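Local atomic coordinates of acetone carboxylase alpha subunit (Xanthobacter autotrophicus Py2, PDB entry 5M45), a protein that belongs to the hydantoinase B/oxoprolinase family and, as the alpha subunit of a multi-chain assembly, holds a manganese ion. Residues 91-96 against 110-115; 135-140 against 203-208; 140-145 against 152-157; 175-180 against 227-232. One frame throughout, in Å; residues are numbered along the deposited sequence.

Contact 1: 91-96 against 110-115; sequences CFTLYN and IHVGTM
Thr93 and Tyr95 meet Val112 and Met115 in a strand-on-helix contact, where strand 90-95 of the large antiparallel sheet packs against the N-terminal part of helix 111-124. The two short axes run 9.0 Å apart and cross at -55°. All the residues that touch are buried. A single hydrogen bond joins the two segments: Tyr95 OH donates to Val112 O at 2.8 Å, with the donor tilted 19° from the carbonyl plane, and this carbonyl oxygen lies at the edge of the phenol ring, near its plane. The same hydroxyl packs on the helix itself, with Met115 CB 3.3 Å from Tyr95 OH. Thr93 crosses Val112 at about a right angle and sets OG1 3.6 Å from Val112 CG2, while the polar demand of that hydroxyl is met by Thr104 of the neighbouring strand. On other sides the helix serves two sites: Gly113 lines the pocket of 3,6,9,12,15-pentaoxaheptadecan-1-ol, and His111 makes a weak hydrogen bond to Asp153, a manganese ligand. Met115 bends at its last torsion (chi3 -63°), which brings the methyl CE near both strand hydroxyls, 3.8 Å from Tyr95 OH and 4.0 Å from Thr93 OG1.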
# COMPACT_ATOMS: atom_id res chain seq x y z
N CYS A 91 -20.50 -8.86 9.87
CA CYS A 91 -21.13 -10.19 9.57
C CYS A 91 -20.18 -11.31 9.99
O CYS A 91 -18.96 -11.18 9.82
CB CYS A 91 -21.43 -10.28 8.08
SG CYS A 91 -22.15 -11.81 7.46
N PHE A 92 -20.73 -12.39 10.54
CA PHE A 92 -19.99 -13.62 10.84
C PHE A 92 -20.65 -14.84 10.18
O PHE A 92 -21.89 -14.98 10.21
CB PHE A 92 -19.90 -13.86 12.35
CG PHE A 92 -19.06 -12.83 13.07
CD1 PHE A 92 -17.66 -12.93 13.07
CD2 PHE A 92 -19.64 -11.75 13.70
CE1 PHE A 92 -16.88 -11.97 13.70
CE2 PHE A 92 -18.86 -10.80 14.35
CZ PHE A 92 -17.49 -10.90 14.35
N THR A 93 -19.83 -15.68 9.58
CA THR A 93 -20.28 -16.76 8.74
C THR A 93 -19.50 -18.07 9.04
O THR A 93 -18.25 -18.06 9.24
CB THR A 93 -20.18 -16.35 7.26
OG1 THR A 93 -20.89 -15.11 7.03
CG2 THR A 93 -20.78 -17.45 6.36
N LEU A 94 -20.23 -19.20 9.07
CA LEU A 94 -19.65 -20.53 9.33
C LEU A 94 -19.54 -21.31 8.00
O LEU A 94 -20.53 -21.37 7.25
CB LEU A 94 -20.50 -21.29 10.35
CG LEU A 94 -20.12 -22.75 10.68
CD1 LEU A 94 -18.70 -22.88 11.23
CD2 LEU A 94 -21.14 -23.31 11.66
N TYR A 95 -18.36 -21.85 7.69
CA TYR A 95 -18.08 -22.58 6.44
C TYR A 95 -17.70 -24.05 6.68
O TYR A 95 -17.12 -24.39 7.71
CB TYR A 95 -16.93 -21.90 5.64
CG TYR A 95 -17.23 -20.47 5.25
CD1 TYR A 95 -16.96 -19.42 6.13
CD2 TYR A 95 -17.79 -20.16 4.00
CE1 TYR A 95 -17.24 -18.10 5.78
CE2 TYR A 95 -18.08 -18.85 3.67
CZ TYR A 95 -17.78 -17.81 4.57
OH TYR A 95 -18.11 -16.49 4.28
N ASN A 96 -18.04 -24.92 5.71
CA ASN A 96 -17.50 -26.28 5.66
C ASN A 96 -16.04 -26.26 5.12
O ASN A 96 -15.54 -25.22 4.74
CB ASN A 96 -18.46 -27.24 4.91
CG ASN A 96 -18.53 -27.00 3.41
OD1 ASN A 96 -17.59 -26.50 2.77
ND2 ASN A 96 -19.67 -27.40 2.82
N ILE A 110 -23.25 -9.84 1.87
CA ILE A 110 -22.49 -10.02 0.61
C ILE A 110 -21.19 -10.75 0.88
O ILE A 110 -20.66 -11.46 0.01
CB ILE A 110 -22.26 -8.66 -0.15
CG1 ILE A 110 -21.91 -8.91 -1.63
CG2 ILE A 110 -21.18 -7.81 0.54
CD1 ILE A 110 -22.02 -7.67 -2.49
N HIS A 111 -20.66 -10.63 2.10
CA HIS A 111 -19.39 -11.25 2.46
C HIS A 111 -19.47 -12.74 2.78
O HIS A 111 -18.43 -13.40 2.92
CB HIS A 111 -18.69 -10.44 3.56
CG HIS A 111 -18.38 -9.05 3.12
ND1 HIS A 111 -17.35 -8.75 2.25
CD2 HIS A 111 -19.01 -7.87 3.36
CE1 HIS A 111 -17.35 -7.46 2.00
NE2 HIS A 111 -18.35 -6.90 2.67
N VAL A 112 -20.67 -13.30 2.82
CA VAL A 112 -20.85 -14.76 2.82
C VAL A 112 -20.09 -15.30 1.58
O VAL A 112 -19.23 -16.19 1.70
CB VAL A 112 -22.34 -15.18 2.82
CG1 VAL A 112 -22.50 -16.66 2.54
CG2 VAL A 112 -23.03 -14.81 4.13
N GLY A 113 -20.35 -14.70 0.41
CA GLY A 113 -19.68 -15.06 -0.84
C GLY A 113 -18.23 -14.65 -0.94
O GLY A 113 -17.40 -15.44 -1.36
N THR A 114 -17.90 -13.40 -0.56
CA THR A 114 -16.48 -12.91 -0.68
C THR A 114 -15.51 -13.70 0.21
O THR A 114 -14.43 -14.09 -0.24
CB THR A 114 -16.31 -11.42 -0.40
OG1 THR A 114 -16.60 -11.17 0.98
CG2 THR A 114 -17.23 -10.59 -1.25
N MET A 115 -15.88 -13.99 1.44
CA MET A 115 -14.98 -14.71 2.39
C MET A 115 -14.83 -16.20 1.97
O MET A 115 -13.73 -16.77 2.07
CB MET A 115 -15.45 -14.58 3.85
CG MET A 115 -15.29 -13.17 4.41
SD MET A 115 -15.72 -12.94 6.18
CE MET A 115 -17.45 -13.33 6.22

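Contact 2: 135-140 against 203-208; sequences DKDIFC and CRKVGA
Lys205 and Asp137 form a salt bridge, with Lys205 NZ 2.8 Å from Asp137 OD2 and meeting it from above the carboxylate plane. The ammonium group is also held by the carbonyls of Gly132 and Pro131, and OD2 by the backbone N of His134; a water donates to Asp137 OD1 and is weakly bound to Lys205 NZ. Behind this lies the backbone ladder. Ile138 N donates to Gly207 O at 2.9 Å, and Cys140 and Arg204 exchange a pair of bonds. Between them Ile138 O takes a good bond from Val206 N (2.9 Å) and a weak one from Gly207 N (3.3 Å). Side chains then fill both faces. Lys205 runs obliquely past Phe139, and with CG anti to the backbone N (chi1 -170°) that atom lies over one face of the ring, while Cys203 O sits at the ring edge. Across the sheet, Val206 reaches with CG2 to Ile138 CG2 (3.8 Å) and with CG1 to Cys140 CB (3.8 Å). Arg204 leads away to Glu219, and Lys205 N bonds Asp215 of the second subunit. Two residues, Val206 and Gly207, opposite the single Ile138 make a classic beta bulge in this antiparallel sheet.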
# COMPACT_ATOMS: atom_id res chain seq x y z
N ASP A 135 -3.94 -25.24 13.22
CA ASP A 135 -4.86 -24.95 14.34
C ASP A 135 -4.32 -23.70 15.09
O ASP A 135 -3.12 -23.60 15.34
CB ASP A 135 -4.96 -26.18 15.26
CG ASP A 135 -6.00 -26.03 16.34
OD1 ASP A 135 -6.96 -25.27 16.20
OD2 ASP A 135 -5.86 -26.71 17.38
N LYS A 136 -5.24 -22.76 15.36
CA LYS A 136 -4.98 -21.47 16.03
C LYS A 136 -4.31 -20.37 15.16
O LYS A 136 -3.93 -19.32 15.67
CB LYS A 136 -4.24 -21.67 17.35
CG LYS A 136 -4.91 -22.63 18.31
CD LYS A 136 -4.20 -22.50 19.66
CE LYS A 136 -4.64 -23.58 20.61
NZ LYS A 136 -6.10 -23.45 20.88
N ASP A 137 -4.14 -20.64 13.85
CA ASP A 137 -3.71 -19.59 12.93
C ASP A 137 -4.80 -18.51 12.79
O ASP A 137 -5.97 -18.78 13.02
CB ASP A 137 -3.36 -20.18 11.56
CG ASP A 137 -1.98 -20.83 11.52
OD1 ASP A 137 -1.19 -20.74 12.50
OD2 ASP A 137 -1.66 -21.42 10.47
N ILE A 138 -4.37 -17.31 12.43
CA ILE A 138 -5.27 -16.20 12.06
C ILE A 138 -4.87 -15.65 10.69
O ILE A 138 -3.71 -15.24 10.49
CB ILE A 138 -5.20 -15.04 13.10
CG1 ILE A 138 -5.55 -15.56 14.49
CG2 ILE A 138 -6.18 -13.93 12.73
CD1 ILE A 138 -5.30 -14.50 15.62
N PHE A 139 -5.83 -15.63 9.75
CA PHE A 139 -5.65 -15.05 8.42
C PHE A 139 -6.41 -13.72 8.30
O PHE A 139 -7.47 -13.55 8.90
CB PHE A 139 -6.07 -16.06 7.29
CG PHE A 139 -5.20 -17.28 7.22
CD1 PHE A 139 -4.04 -17.30 6.45
CD2 PHE A 139 -5.53 -18.44 7.93
CE1 PHE A 139 -3.23 -18.43 6.38
CE2 PHE A 139 -4.72 -19.58 7.89
CZ PHE A 139 -3.57 -19.58 7.11
N CYS A 140 -5.86 -12.77 7.56
CA CYS A 140 -6.55 -11.54 7.24
C CYS A 140 -6.53 -11.33 5.73
O CYS A 140 -5.56 -11.67 5.06
CB CYS A 140 -5.90 -10.36 7.99
SG CYS A 140 -6.71 -8.75 7.77
N CYS A 203 -4.85 -12.78 1.63
CA CYS A 203 -4.87 -14.01 2.48
C CYS A 203 -3.58 -14.17 3.34
O CYS A 203 -2.95 -15.24 3.40
CB CYS A 203 -5.15 -15.23 1.59
SG CYS A 203 -6.83 -15.27 0.90
N ARG A 204 -3.25 -13.09 4.06
CA ARG A 204 -2.00 -13.06 4.85
C ARG A 204 -2.18 -13.80 6.17
O ARG A 204 -3.18 -13.64 6.86
CB ARG A 204 -1.61 -11.61 5.08
CG ARG A 204 -0.35 -11.40 5.94
CD ARG A 204 0.11 -9.95 5.94
NE ARG A 204 1.22 -9.77 6.87
CZ ARG A 204 1.90 -8.62 7.04
NH1 ARG A 204 1.61 -7.54 6.32
NH2 ARG A 204 2.88 -8.56 7.93
N LYS A 205 -1.19 -14.62 6.55
CA LYS A 205 -1.18 -15.18 7.91
C LYS A 205 -0.65 -14.08 8.87
O LYS A 205 0.54 -13.75 8.84
CB LYS A 205 -0.34 -16.47 8.03
CG LYS A 205 -0.53 -17.17 9.38
CD LYS A 205 0.32 -18.41 9.62
CE LYS A 205 0.06 -19.45 8.55
NZ LYS A 205 0.61 -20.79 8.88
N VAL A 206 -1.54 -13.53 9.68
CA VAL A 206 -1.23 -12.41 10.58
C VAL A 206 -1.09 -12.82 12.06
O VAL A 206 -0.77 -11.97 12.91
CB VAL A 206 -2.27 -11.29 10.48
CG1 VAL A 206 -2.26 -10.71 9.04
CG2 VAL A 206 -3.69 -11.72 10.91
N GLY A 207 -1.28 -14.11 12.36
CA GLY A 207 -1.11 -14.63 13.70
C GLY A 207 -1.08 -16.14 13.76
O GLY A 207 -1.49 -16.85 12.81
N ALA A 208 -0.55 -16.64 14.88
CA ALA A 208 -0.48 -18.05 15.17
C ALA A 208 -0.58 -18.24 16.70
O ALA A 208 -0.32 -17.29 17.46
CB ALA A 208 0.82 -18.64 14.62
O HOH W 1 1.33 -21.32 12.06

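Contact 3: 140-145 against 152-157; sequences CNNDSL and CDIHTI. With MN (manganese (II) ion), chain M.
Asn141 and His155 are the hydrogen-bonded pair of a beta hairpin, strands 138-141 and 153-162, inside the large antiparallel sheet. This is the tight part. Asn141 N donates to His155 O at 3.0 Å, and His155 N donates back to Asn141 O at 2.8 Å, almost in line with that carbonyl. Their side chains lie side by side and point the same way, the amide and imidazole planes 42° apart, with Asn141 ND2 3.2 Å from His155 ND1. The amide oxygen of Asn141 is taken by the backbone N of Cys203. On the opposite face Cys140 SG rests on Ile154 CG2 at 3.6 Å. Next along, Asn142 has CG between the backbone N and the carbonyl carbon (chi1 74°), a position that keeps its amide alongside Ile154, with Asn142 ND2 3.5 Å from Ile154 CD1. That amide is held by OD1 to Ile201 N and by ND2 to the carbonyls of Pro151 and Tyr199.

Beyond Asn142 the two segments part, and residues 143-145 make no contact with 152-157. This loose end is buried all the same. Asp143 OD1 accepts from Leu145 N in an Asx turn and forms a salt bridge with Arg194, while OD2 reaches Arg222 of the second subunit. At the parting of the strands Asp153 turns its carboxylate away from the hairpin to the metal site it shares with His150 and His175, where Asp153 OD1 binds the manganese ion at 2.0 Å.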
# COMPACT_ATOMS: atom_id res chain seq x y z
N CYS A 140 -5.86 -12.77 7.56
CA CYS A 140 -6.55 -11.54 7.24
C CYS A 140 -6.53 -11.33 5.73
O CYS A 140 -5.56 -11.67 5.06
CB CYS A 140 -5.90 -10.36 7.99
SG CYS A 140 -6.71 -8.75 7.77
N ASN A 141 -7.61 -10.76 5.19
CA ASN A 141 -7.74 -10.57 3.74
C ASN A 141 -8.70 -9.45 3.39
O ASN A 141 -9.71 -9.25 4.09
CB ASN A 141 -8.26 -11.89 3.11
CG ASN A 141 -8.53 -11.78 1.63
OD1 ASN A 141 -7.60 -11.75 0.82
ND2 ASN A 141 -9.79 -11.67 1.27
N ASN A 142 -8.39 -8.70 2.33
CA ASN A 142 -9.35 -7.76 1.72
C ASN A 142 -9.22 -7.60 0.20
O ASN A 142 -9.79 -6.65 -0.36
CB ASN A 142 -9.30 -6.39 2.41
CG ASN A 142 -8.05 -5.61 2.05
OD1 ASN A 142 -7.15 -6.16 1.43
ND2 ASN A 142 -8.00 -4.31 2.40
N ASP A 143 -8.50 -8.50 -0.48
CA ASP A 143 -8.05 -8.28 -1.85
C ASP A 143 -9.21 -8.41 -2.86
O ASP A 143 -9.76 -9.50 -3.06
CB ASP A 143 -6.94 -9.32 -2.15
CG ASP A 143 -6.27 -9.14 -3.50
OD1 ASP A 143 -6.60 -8.17 -4.26
OD2 ASP A 143 -5.38 -9.98 -3.78
N SER A 144 -9.59 -7.29 -3.50
CA SER A 144 -10.65 -7.32 -4.49
C SER A 144 -10.30 -8.09 -5.78
O SER A 144 -11.22 -8.52 -6.49
CB SER A 144 -11.14 -5.91 -4.85
OG SER A 144 -11.75 -5.30 -3.73
N LEU A 145 -9.01 -8.33 -6.07
CA LEU A 145 -8.64 -9.16 -7.24
C LEU A 145 -9.05 -10.64 -7.11
O LEU A 145 -9.12 -11.34 -8.11
CB LEU A 145 -7.14 -9.05 -7.59
CG LEU A 145 -6.75 -7.75 -8.29
CD1 LEU A 145 -5.24 -7.61 -8.46
CD2 LEU A 145 -7.44 -7.61 -9.62
N CYS A 152 -11.93 -1.42 2.13
CA CYS A 152 -12.47 -1.14 3.46
C CYS A 152 -13.27 -2.28 4.16
O CYS A 152 -13.56 -2.17 5.37
CB CYS A 152 -13.26 0.16 3.47
SG CYS A 152 -12.18 1.62 3.48
N ASP A 153 -13.64 -3.34 3.43
CA ASP A 153 -14.24 -4.49 4.06
C ASP A 153 -13.14 -5.52 4.40
O ASP A 153 -12.68 -6.27 3.52
CB ASP A 153 -15.34 -5.09 3.21
CG ASP A 153 -16.54 -4.18 3.10
OD1 ASP A 153 -16.72 -3.30 3.98
OD2 ASP A 153 -17.34 -4.31 2.13
N ILE A 154 -12.73 -5.54 5.65
CA ILE A 154 -11.63 -6.39 6.08
C ILE A 154 -12.16 -7.72 6.63
O ILE A 154 -13.05 -7.73 7.52
CB ILE A 154 -10.78 -5.71 7.19
CG1 ILE A 154 -10.35 -4.28 6.78
CG2 ILE A 154 -9.59 -6.59 7.55
CD1 ILE A 154 -9.42 -4.21 5.60
N HIS A 155 -11.60 -8.82 6.13
CA HIS A 155 -11.91 -10.18 6.60
C HIS A 155 -10.84 -10.72 7.59
O HIS A 155 -9.64 -10.57 7.33
CB HIS A 155 -11.98 -11.22 5.46
CG HIS A 155 -12.70 -10.77 4.24
ND1 HIS A 155 -12.43 -11.29 2.99
CD2 HIS A 155 -13.72 -9.89 4.06
CE1 HIS A 155 -13.23 -10.73 2.09
NE2 HIS A 155 -14.02 -9.87 2.72
N THR A 156 -11.30 -11.39 8.66
CA THR A 156 -10.48 -12.24 9.52
C THR A 156 -11.06 -13.66 9.37
O THR A 156 -12.27 -13.87 9.49
CB THR A 156 -10.52 -11.81 11.00
OG1 THR A 156 -9.96 -10.50 11.15
CG2 THR A 156 -9.72 -12.79 11.89
N ILE A 157 -10.20 -14.61 9.00
CA ILE A 157 -10.58 -16.01 8.70
C ILE A 157 -9.73 -16.99 9.59
O ILE A 157 -8.51 -16.91 9.63
CB ILE A 157 -10.39 -16.31 7.20
CG1 ILE A 157 -11.32 -15.45 6.32
CG2 ILE A 157 -10.66 -17.78 6.90
CD1 ILE A 157 -10.83 -15.35 4.87
MN MN M . -17.73 -1.82 3.00

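Contact 4: 175-180 against 227-232; sequences HVIDTG and TRYWML. With MN (manganese (II) ion), chain M.
Ile177 and Val176 press on Tyr229 and Trp230 in an apolar contact of loop against helix. Ile177 has CG1 anti to its carbonyl carbon (chi1 -60°) and a stretched chi2 of 168°, which carries CD1 out to 3.7 Å from Tyr229 CG. The contact is an off-centre CH-pi one: Ile177 CD1 stands 4.2 Å from the centroid of the Tyr229 ring, nearest CG and CB. Trp230 is set the other way: chi1 of 167° puts CG anti to its own backbone N, and the benzo edge of the indole comes to the loop. There Val176 CG2 meets the indole at its edge, 4.2 Å from Trp230 CE3, and Thr179 CG2 approaches Trp230 CZ3 obliquely at 4.3 Å. The indole packs further on Ile154 and Trp216.

The segments are the loop leaving strand 165-175 and the start of helix 227-255, and the loop is shaped by an Asx turn, in which Asp178 OD2 accepts from Gly180 N at 3.0 Å. Gly180 has a positive phi, which favours glycine there. The same carboxylate bonds with OD2 to Arg225 N and with OD1 to Thr226 OG1, which ties the loop to the residues just ahead of the helix. At the end of strand 165-175, His175 lies clear of the helix segment; its ND1 binds the manganese ion at 2.3 Å, and NE2 is hydrogen-bonded to Ser186 OG.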
# COMPACT_ATOMS: atom_id res chain seq x y z
N HIS A 175 -16.76 -3.39 8.02
CA HIS A 175 -16.45 -2.20 7.22
C HIS A 175 -15.67 -1.20 8.08
O HIS A 175 -16.22 -0.70 9.06
CB HIS A 175 -17.71 -1.51 6.68
CG HIS A 175 -17.41 -0.24 5.93
ND1 HIS A 175 -17.38 -0.16 4.56
CD2 HIS A 175 -17.00 0.97 6.39
CE1 HIS A 175 -16.99 1.06 4.20
NE2 HIS A 175 -16.76 1.76 5.29
N VAL A 176 -14.40 -0.92 7.73
CA VAL A 176 -13.55 0.06 8.48
C VAL A 176 -13.64 1.45 7.83
O VAL A 176 -13.98 1.58 6.63
CB VAL A 176 -12.08 -0.39 8.62
CG1 VAL A 176 -12.01 -1.79 9.23
CG2 VAL A 176 -11.33 -0.36 7.26
N ILE A 177 -13.30 2.48 8.60
CA ILE A 177 -13.48 3.86 8.15
C ILE A 177 -12.59 4.19 6.94
O ILE A 177 -13.07 4.80 5.96
CB ILE A 177 -13.27 4.90 9.29
CG1 ILE A 177 -14.27 4.65 10.43
CG2 ILE A 177 -13.40 6.35 8.74
CD1 ILE A 177 -13.96 5.42 11.71
N ASP A 178 -11.32 3.82 6.98
CA ASP A 178 -10.42 4.04 5.87
C ASP A 178 -9.29 3.02 5.83
O ASP A 178 -8.93 2.43 6.88
CB ASP A 178 -9.87 5.48 5.80
CG ASP A 178 -8.59 5.70 6.65
OD1 ASP A 178 -8.68 5.80 7.90
OD2 ASP A 178 -7.48 5.81 6.08
N THR A 179 -8.72 2.85 4.61
CA THR A 179 -7.57 2.00 4.40
C THR A 179 -6.38 2.75 3.77
O THR A 179 -5.51 2.13 3.18
CB THR A 179 -7.91 0.73 3.56
OG1 THR A 179 -8.70 1.06 2.42
CG2 THR A 179 -8.71 -0.25 4.42
N GLY A 180 -6.31 4.06 3.95
CA GLY A 180 -5.14 4.80 3.47
C GLY A 180 -5.07 4.85 1.95
O GLY A 180 -3.99 4.63 1.37
N THR A 227 -6.31 4.96 12.87
CA THR A 227 -5.61 3.85 13.53
C THR A 227 -6.37 3.21 14.71
O THR A 227 -6.50 1.97 14.77
CB THR A 227 -4.22 4.32 14.00
OG1 THR A 227 -3.48 4.80 12.86
CG2 THR A 227 -3.46 3.17 14.67
N ARG A 228 -6.83 4.02 15.67
CA ARG A 228 -7.48 3.48 16.87
C ARG A 228 -8.78 2.72 16.47
O ARG A 228 -9.08 1.67 17.01
CB ARG A 228 -7.79 4.59 17.91
CG ARG A 228 -8.43 4.05 19.18
CD ARG A 228 -8.89 5.13 20.25
NE ARG A 228 -9.70 6.24 19.67
CZ ARG A 228 -9.18 7.39 19.18
NH1 ARG A 228 -7.86 7.61 19.13
NH2 ARG A 228 -10.00 8.35 18.69
N TYR A 229 -9.53 3.28 15.51
CA TYR A 229 -10.79 2.68 15.03
C TYR A 229 -10.51 1.36 14.32
O TYR A 229 -11.18 0.36 14.59
CB TYR A 229 -11.55 3.67 14.12
CG TYR A 229 -11.97 4.94 14.85
CD1 TYR A 229 -11.14 6.06 14.84
CD2 TYR A 229 -13.21 5.04 15.50
CE1 TYR A 229 -11.48 7.23 15.52
CE2 TYR A 229 -13.59 6.19 16.15
CZ TYR A 229 -12.74 7.30 16.14
OH TYR A 229 -13.09 8.45 16.80
N TRP A 230 -9.48 1.36 13.46
CA TRP A 230 -8.93 0.14 12.82
C TRP A 230 -8.63 -0.98 13.85
O TRP A 230 -9.00 -2.14 13.66
CB TRP A 230 -7.64 0.48 12.00
CG TRP A 230 -6.86 -0.70 11.58
CD1 TRP A 230 -5.93 -1.37 12.32
CD2 TRP A 230 -6.96 -1.41 10.32
NE1 TRP A 230 -5.43 -2.44 11.61
CE2 TRP A 230 -6.06 -2.49 10.39
CE3 TRP A 230 -7.73 -1.23 9.17
CZ2 TRP A 230 -5.87 -3.39 9.32
CZ3 TRP A 230 -7.53 -2.11 8.08
CH2 TRP A 230 -6.60 -3.19 8.19
N MET A 231 -7.92 -0.61 14.91
CA MET A 231 -7.47 -1.57 15.95
C MET A 231 -8.66 -2.26 16.65
O MET A 231 -8.67 -3.50 16.81
CB MET A 231 -6.56 -0.89 16.99
CG MET A 231 -5.16 -0.53 16.45
SD MET A 231 -4.17 0.51 17.55
CE MET A 231 -3.74 -0.72 18.75
N LEU A 232 -9.68 -1.46 17.02
CA LEU A 232 -10.84 -2.03 17.69
C LEU A 232 -11.76 -2.84 16.73
O LEU A 232 -12.42 -3.79 17.16
CB LEU A 232 -11.59 -0.98 18.52
CG LEU A 232 -10.80 -0.52 19.77
CD1 LEU A 232 -11.31 0.79 20.34
CD2 LEU A 232 -10.79 -1.59 20.85
MN MN M . -17.73 -1.82 3.00

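How the contacts relate
Contact 1 comes first along the chain and closes before the others open, bridging the short excursion through strand 101-104 and setting helix 111-124 on the sheet. Contact 2 opens at 135-140 and closes only at 203-208. Within that span lies contact 3, a hairpin that shares Cys140 with it, so strand 138-141 is paired on both edges. Contact 4 opens at 175-180, still within the span, and closes beyond it at 227-232; it therefore crosses contact 2 and ties the loop after strand 165-175 to helix 227-255. The metal site joins contacts 3 and 4 through Asp153 and His175, and contacts 1 and 3 touch where helix 111-124 meets strand 153-162.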